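Long-range contacts in free methionine-R-sulfoxide reductase (Saccharomyces cerevisiae, PDB 1F5M), which reduces the R-enantiomer of free methionine sulfoxide to methionine, drawing on thioredoxin, and takes part in protection against oxidative stress: residues B[132-137]-B[145-150]; B[98-103]-B[117-122]. All blocks are in the same frame, centred on the assembly; numbering follows the deposited sequence.

How the contacts relate
Both contacts belong to one GAF domain. Along the chain the two are in sequence, both segments of contact 2 preceding those of contact 1: helix 99-107 and the loop that follows strand 111-113 come first, then the hairpin of strands 131-138 and 144-152. Contact 1 lies within the antiparallel sheet; its centre is about 5 Å, and that of contact 2 about 17 Å, from the centre of the chain, and the two centres are about 13 Å apart. They touch directly, CG2 of V134 packing 3.3 Å from CG1 of V100, while the sulfur of C101 lies beside D149. Helix 99-107 thus links the buried hairpin to the more exposed loop 117-122 on the same side of the sheet.

Contact 1: B[132-137]-B[145-150]; sequences EIVVPI and LGVIDI
V134 and V147 meet diagonally, between the non-hydrogen-bonded pairs V134/D149 and P136/V147 of the antiparallel hairpin 132-137/145-150, CG1 of V134 lying 3.5 Å from CB of V147. With CG1 anti to its backbone N (chi1 -175°), V134 sends that methyl to V147 and turns CG2 to D149, 3.4 Å from OD1. On the opposite face I137 crosses I148 at about a right angle, its CD1 3.8 Å from I148 CG1, and CG2 of I133 rests against CB of I150. Three hydrogen-bonded pairs, I133 with I150, V135 with I148 and I137 with G146, hold this packing in register. Among the shorter bonds is that from I148 N to V135 O, 2.7 Å long, its donor tilted 24° from the carbonyl plane.

At one end the extended chain of E132 crosses that of D149 at a slant, OE1 2.5 Å from D149 OD1. The two carboxylates are nearly coplanar, 16° apart, and CG of E132 also lies 3.3 Å from the carbonyl oxygen of I150. An alanine in place of E132 would probably leave D149 without its carboxyl neighbour and freer to turn. Packing is thinner at the P136/V147 pair, where P136 CB is 4.5 Å from V147 CG1 and little of the proline is covered. The solvent side is at L145, the one residue of the two segments partly exposed, yet backbone bonding stays tight there, L145 N donating to I137 O at 2.8 Å. Beside it the buried N of G146 has no partner in the model.

Strands 111-113 and 64-72 flank the hairpin, through backbone hydrogen bonds between V134 and Q111 and between D149 and G68. The face bearing V134 and D149 is covered by helix 99-107, while I133 and V135 on the other pack on helix 160-176.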
loop_
_atom_site.group_PDB
_atom_site.type_symbol
_atom_site.label_atom_id
_atom_site.label_comp_id
_atom_site.label_asym_id
_atom_site.label_seq_id
_atom_site.Cartn_x
_atom_site.Cartn_y
_atom_site.Cartn_z
ATOM N N GLU B 132 9.554 -15.845 5.944
ATOM C CA GLU B 132 9.277 -15.036 4.761
ATOM C C GLU B 132 9.224 -15.856 3.459
ATOM O O GLU B 132 9.832 -16.938 3.331
ATOM C CB GLU B 132 10.389 -13.946 4.659
ATOM C CG GLU B 132 10.187 -12.846 3.592
ATOM C CD GLU B 132 11.237 -11.679 3.626
ATOM O OE1 GLU B 132 11.212 -10.801 2.726
ATOM O OE2 GLU B 132 12.089 -11.610 4.546
ATOM N N ILE B 133 8.450 -15.361 2.503
ATOM C CA ILE B 133 8.353 -15.984 1.185
ATOM C C ILE B 133 8.430 -14.885 0.144
ATOM O O ILE B 133 7.742 -13.827 0.247
ATOM C CB ILE B 133 7.058 -16.817 1.009
ATOM C CG1 ILE B 133 7.042 -17.488 -0.373
ATOM C CG2 ILE B 133 5.831 -15.911 1.170
ATOM C CD1 ILE B 133 6.009 -18.589 -0.536
ATOM N N VAL B 134 9.292 -15.089 -0.844
ATOM C CA VAL B 134 9.453 -14.089 -1.909
ATOM C C VAL B 134 9.371 -14.767 -3.244
ATOM O O VAL B 134 10.088 -15.736 -3.524
ATOM C CB VAL B 134 10.789 -13.332 -1.841
ATOM C CG1 VAL B 134 10.805 -12.233 -2.903
ATOM C CG2 VAL B 134 10.970 -12.739 -0.475
ATOM N N VAL B 135 8.441 -14.270 -4.050
ATOM C CA VAL B 135 8.183 -14.809 -5.372
ATOM C C VAL B 135 8.512 -13.773 -6.454
ATOM O O VAL B 135 7.931 -12.643 -6.497
ATOM C CB VAL B 135 6.702 -15.242 -5.481
ATOM C CG1 VAL B 135 6.372 -15.785 -6.871
ATOM C CG2 VAL B 135 6.379 -16.256 -4.407
ATOM N N PRO B 136 9.446 -14.112 -7.351
ATOM C CA PRO B 136 9.787 -13.137 -8.409
ATOM C C PRO B 136 8.767 -13.044 -9.559
ATOM O O PRO B 136 8.183 -14.042 -9.984
ATOM C CB PRO B 136 11.151 -13.615 -8.881
ATOM C CG PRO B 136 11.014 -15.078 -8.795
ATOM C CD PRO B 136 10.253 -15.339 -7.483
ATOM N N ILE B 137 8.521 -11.813 -10.032
ATOM C CA ILE B 137 7.588 -11.567 -11.113
ATOM C C ILE B 137 8.451 -11.527 -12.363
ATOM O O ILE B 137 9.383 -10.733 -12.439
ATOM C CB ILE B 137 6.863 -10.220 -10.879
ATOM C CG1 ILE B 137 6.015 -10.328 -9.591
ATOM C CG2 ILE B 137 5.992 -9.872 -12.047
ATOM C CD1 ILE B 137 5.668 -8.965 -9.008
ATOM N N LEU B 145 10.844 -8.462 -13.091
ATOM C CA LEU B 145 10.162 -7.149 -13.102
ATOM C C LEU B 145 10.045 -6.608 -11.663
ATOM O O LEU B 145 9.975 -5.396 -11.419
ATOM C CB LEU B 145 8.776 -7.330 -13.725
ATOM C CG LEU B 145 8.764 -7.707 -15.215
ATOM C CD1 LEU B 145 7.325 -7.808 -15.745
ATOM C CD2 LEU B 145 9.512 -6.633 -15.974
ATOM N N GLY B 146 10.009 -7.544 -10.713
ATOM C CA GLY B 146 9.914 -7.209 -9.302
ATOM C C GLY B 146 9.642 -8.474 -8.503
ATOM O O GLY B 146 9.721 -9.591 -9.028
ATOM N N VAL B 147 9.319 -8.325 -7.222
ATOM C CA VAL B 147 9.027 -9.496 -6.410
ATOM C C VAL B 147 7.800 -9.269 -5.561
ATOM O O VAL B 147 7.394 -8.118 -5.308
ATOM C CB VAL B 147 10.166 -9.846 -5.422
ATOM C CG1 VAL B 147 11.484 -10.096 -6.162
ATOM C CG2 VAL B 147 10.331 -8.716 -4.416
ATOM N N ILE B 148 7.182 -10.378 -5.174
ATOM C CA ILE B 148 6.043 -10.381 -4.276
ATOM C C ILE B 148 6.693 -10.841 -2.979
ATOM O O ILE B 148 7.363 -11.885 -2.947
ATOM C CB ILE B 148 4.987 -11.403 -4.688
ATOM C CG1 ILE B 148 4.552 -11.175 -6.142
ATOM C CG2 ILE B 148 3.812 -11.298 -3.760
ATOM C CD1 ILE B 148 3.440 -12.125 -6.598
ATOM N N ASP B 149 6.488 -10.065 -1.918
ATOM C CA ASP B 149 7.121 -10.323 -0.627
ATOM C C ASP B 149 6.124 -10.385 0.544
ATOM O O ASP B 149 5.315 -9.425 0.793
ATOM C CB ASP B 149 8.161 -9.187 -0.395
ATOM C CG ASP B 149 9.081 -9.404 0.823
ATOM O OD1 ASP B 149 9.141 -10.510 1.401
ATOM O OD2 ASP B 149 9.809 -8.442 1.185
ATOM N N ILE B 150 6.125 -11.503 1.243
ATOM C CA ILE B 150 5.260 -11.629 2.437
ATOM C C ILE B 150 6.073 -11.962 3.673
ATOM O O ILE B 150 6.876 -12.939 3.644
ATOM C CB ILE B 150 4.214 -12.733 2.242
ATOM C CG1 ILE B 150 3.529 -12.564 0.885
ATOM C CG2 ILE B 150 3.193 -12.699 3.360
ATOM C CD1 ILE B 150 2.359 -13.582 0.643
#

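Contact 2: B[98-103]-B[117-122]; sequences KGVCGT and NKYPGH
A type II beta turn from Y119 to H122, in the loop joining strands 111-113 and 131-138 of the GAF domain, packs against the amino-terminal part of helix 99-107. CG2 of V100 sits over the centre of the Y119 ring in a CH-pi contact, 3.6 Å from the centroid and only 4° off the ring normal. The phenol then extends to T103, the two side chains meeting tip to tip with Y119 OH 3.3 Å from T103 CB. The tyrosine hydroxyl is itself hydrogen-bonded to OE1 of Q111. T103 OG1, anti to its own carbonyl carbon (chi1 -54°), turns back to donate to G99 O at 2.7 Å, a second grip on an oxygen that already accepts from T103 N. At the turn, G99 CA makes a CA-H...O contact with G121 O at 3.3 Å.

Two waters bridge the segments. One molecule accepts from G99 N at 3.0 Å and donates to P120 O; another accepts from V100 N and is hydrogen-bonded to H122 ND1 (2.9 Å). The N-H groups of G99 and V100 are therefore each met by a water, and the direct join to the loop rests mainly on tyrosine-valine packing.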
loop_
_atom_site.group_PDB
_atom_site.type_symbol
_atom_site.label_atom_id
_atom_site.label_comp_id
_atom_site.label_asym_id
_atom_site.label_seq_id
_atom_site.Cartn_x
_atom_site.Cartn_y
_atom_site.Cartn_z
ATOM N N LYS B 98 21.069 -9.741 -2.791
ATOM C CA LYS B 98 21.142 -9.473 -1.355
ATOM C C LYS B 98 19.824 -9.650 -0.616
ATOM O O LYS B 98 18.796 -9.022 -0.958
ATOM C CB LYS B 98 21.649 -8.058 -1.099
ATOM C CG LYS B 98 23.032 -7.740 -1.692
ATOM C CD LYS B 98 24.087 -8.757 -1.225
ATOM C CE LYS B 98 25.498 -8.379 -1.698
ATOM N NZ LYS B 98 25.887 -7.024 -1.204
ATOM N N GLY B 99 19.879 -10.447 0.433
ATOM C CA GLY B 99 18.707 -10.716 1.251
ATOM C C GLY B 99 17.727 -11.615 0.529
ATOM O O GLY B 99 17.915 -11.926 -0.644
ATOM N N VAL B 100 16.656 -11.993 1.200
ATOM C CA VAL B 100 15.675 -12.854 0.588
ATOM C C VAL B 100 15.091 -12.243 -0.674
ATOM O O VAL B 100 15.051 -12.913 -1.711
ATOM C CB VAL B 100 14.540 -13.224 1.558
ATOM C CG1 VAL B 100 13.588 -14.211 0.841
ATOM C CG2 VAL B 100 15.120 -13.856 2.838
ATOM N N CYS B 101 14.631 -10.987 -0.609
ATOM C CA CYS B 101 14.089 -10.344 -1.790
ATOM C C CYS B 101 15.114 -10.227 -2.921
ATOM O O CYS B 101 14.806 -10.531 -4.077
ATOM C CB CYS B 101 13.589 -8.900 -1.467
ATOM S SG CYS B 101 11.991 -8.787 -0.643
ATOM N N GLY B 102 16.321 -9.770 -2.587
ATOM C CA GLY B 102 17.354 -9.600 -3.602
ATOM C C GLY B 102 17.788 -10.940 -4.193
ATOM O O GLY B 102 18.175 -11.026 -5.363
ATOM N N THR B 103 17.703 -12.007 -3.417
ATOM C CA THR B 103 18.107 -13.298 -3.985
ATOM C C THR B 103 16.982 -13.890 -4.859
ATOM O O THR B 103 17.243 -14.576 -5.878
ATOM C CB THR B 103 18.548 -14.199 -2.877
ATOM O OG1 THR B 103 19.562 -13.508 -2.140
ATOM C CG2 THR B 103 19.130 -15.507 -3.412
ATOM N N ASN B 117 16.446 -15.400 10.317
ATOM C CA ASN B 117 17.708 -15.162 10.955
ATOM C C ASN B 117 18.724 -16.272 10.680
ATOM O O ASN B 117 19.901 -16.142 11.058
ATOM C CB ASN B 117 17.483 -14.966 12.453
ATOM C CG ASN B 117 16.651 -13.701 12.738
ATOM O OD1 ASN B 117 16.926 -12.628 12.186
ATOM N ND2 ASN B 117 15.651 -13.827 13.593
ATOM N N LYS B 118 18.305 -17.349 10.022
ATOM C CA LYS B 118 19.296 -18.386 9.684
ATOM C C LYS B 118 19.633 -18.101 8.217
ATOM O O LYS B 118 20.414 -18.844 7.631
ATOM C CB LYS B 118 18.731 -19.794 9.742
ATOM C CG LYS B 118 18.204 -20.261 11.086
ATOM C CD LYS B 118 19.171 -19.989 12.182
ATOM C CE LYS B 118 18.558 -20.380 13.517
ATOM N NZ LYS B 118 17.978 -21.763 13.403
ATOM N N TYR B 119 19.053 -17.025 7.641
ATOM C CA TYR B 119 19.253 -16.716 6.201
ATOM C C TYR B 119 20.421 -15.784 6.016
ATOM O O TYR B 119 20.273 -14.571 6.216
ATOM C CB TYR B 119 18.006 -16.037 5.598
ATOM C CG TYR B 119 17.997 -15.969 4.074
ATOM C CD1 TYR B 119 17.286 -16.905 3.330
ATOM C CD2 TYR B 119 18.749 -14.996 3.375
ATOM C CE1 TYR B 119 17.323 -16.883 1.934
ATOM C CE2 TYR B 119 18.792 -14.970 1.988
ATOM C CZ TYR B 119 18.080 -15.917 1.275
ATOM O OH TYR B 119 18.122 -15.936 -0.101
ATOM N N PRO B 120 21.580 -16.304 5.560
ATOM C CA PRO B 120 22.703 -15.367 5.407
ATOM C C PRO B 120 22.428 -14.143 4.554
ATOM O O PRO B 120 21.964 -14.248 3.409
ATOM C CB PRO B 120 23.845 -16.234 4.859
ATOM C CG PRO B 120 23.193 -17.588 4.495
ATOM C CD PRO B 120 22.000 -17.713 5.385
ATOM N N GLY B 121 22.729 -12.975 5.118
ATOM C CA GLY B 121 22.526 -11.737 4.383
ATOM C C GLY B 121 21.113 -11.190 4.447
ATOM O O GLY B 121 20.785 -10.259 3.710
ATOM N N HIS B 122 20.283 -11.725 5.346
ATOM C CA HIS B 122 18.909 -11.260 5.527
ATOM C C HIS B 122 18.898 -9.736 5.750
ATOM O O HIS B 122 19.740 -9.206 6.451
ATOM C CB HIS B 122 18.311 -11.982 6.745
ATOM C CG HIS B 122 16.973 -11.465 7.185
ATOM N ND1 HIS B 122 15.928 -11.240 6.312
ATOM C CD2 HIS B 122 16.496 -11.178 8.421
ATOM C CE1 HIS B 122 14.868 -10.836 6.991
ATOM N NE2 HIS B 122 15.186 -10.788 8.272
HETATM O O HOH W 1 21.940 -12.557 1.019
HETATM O O HOH W 2 16.093 -10.513 3.506
#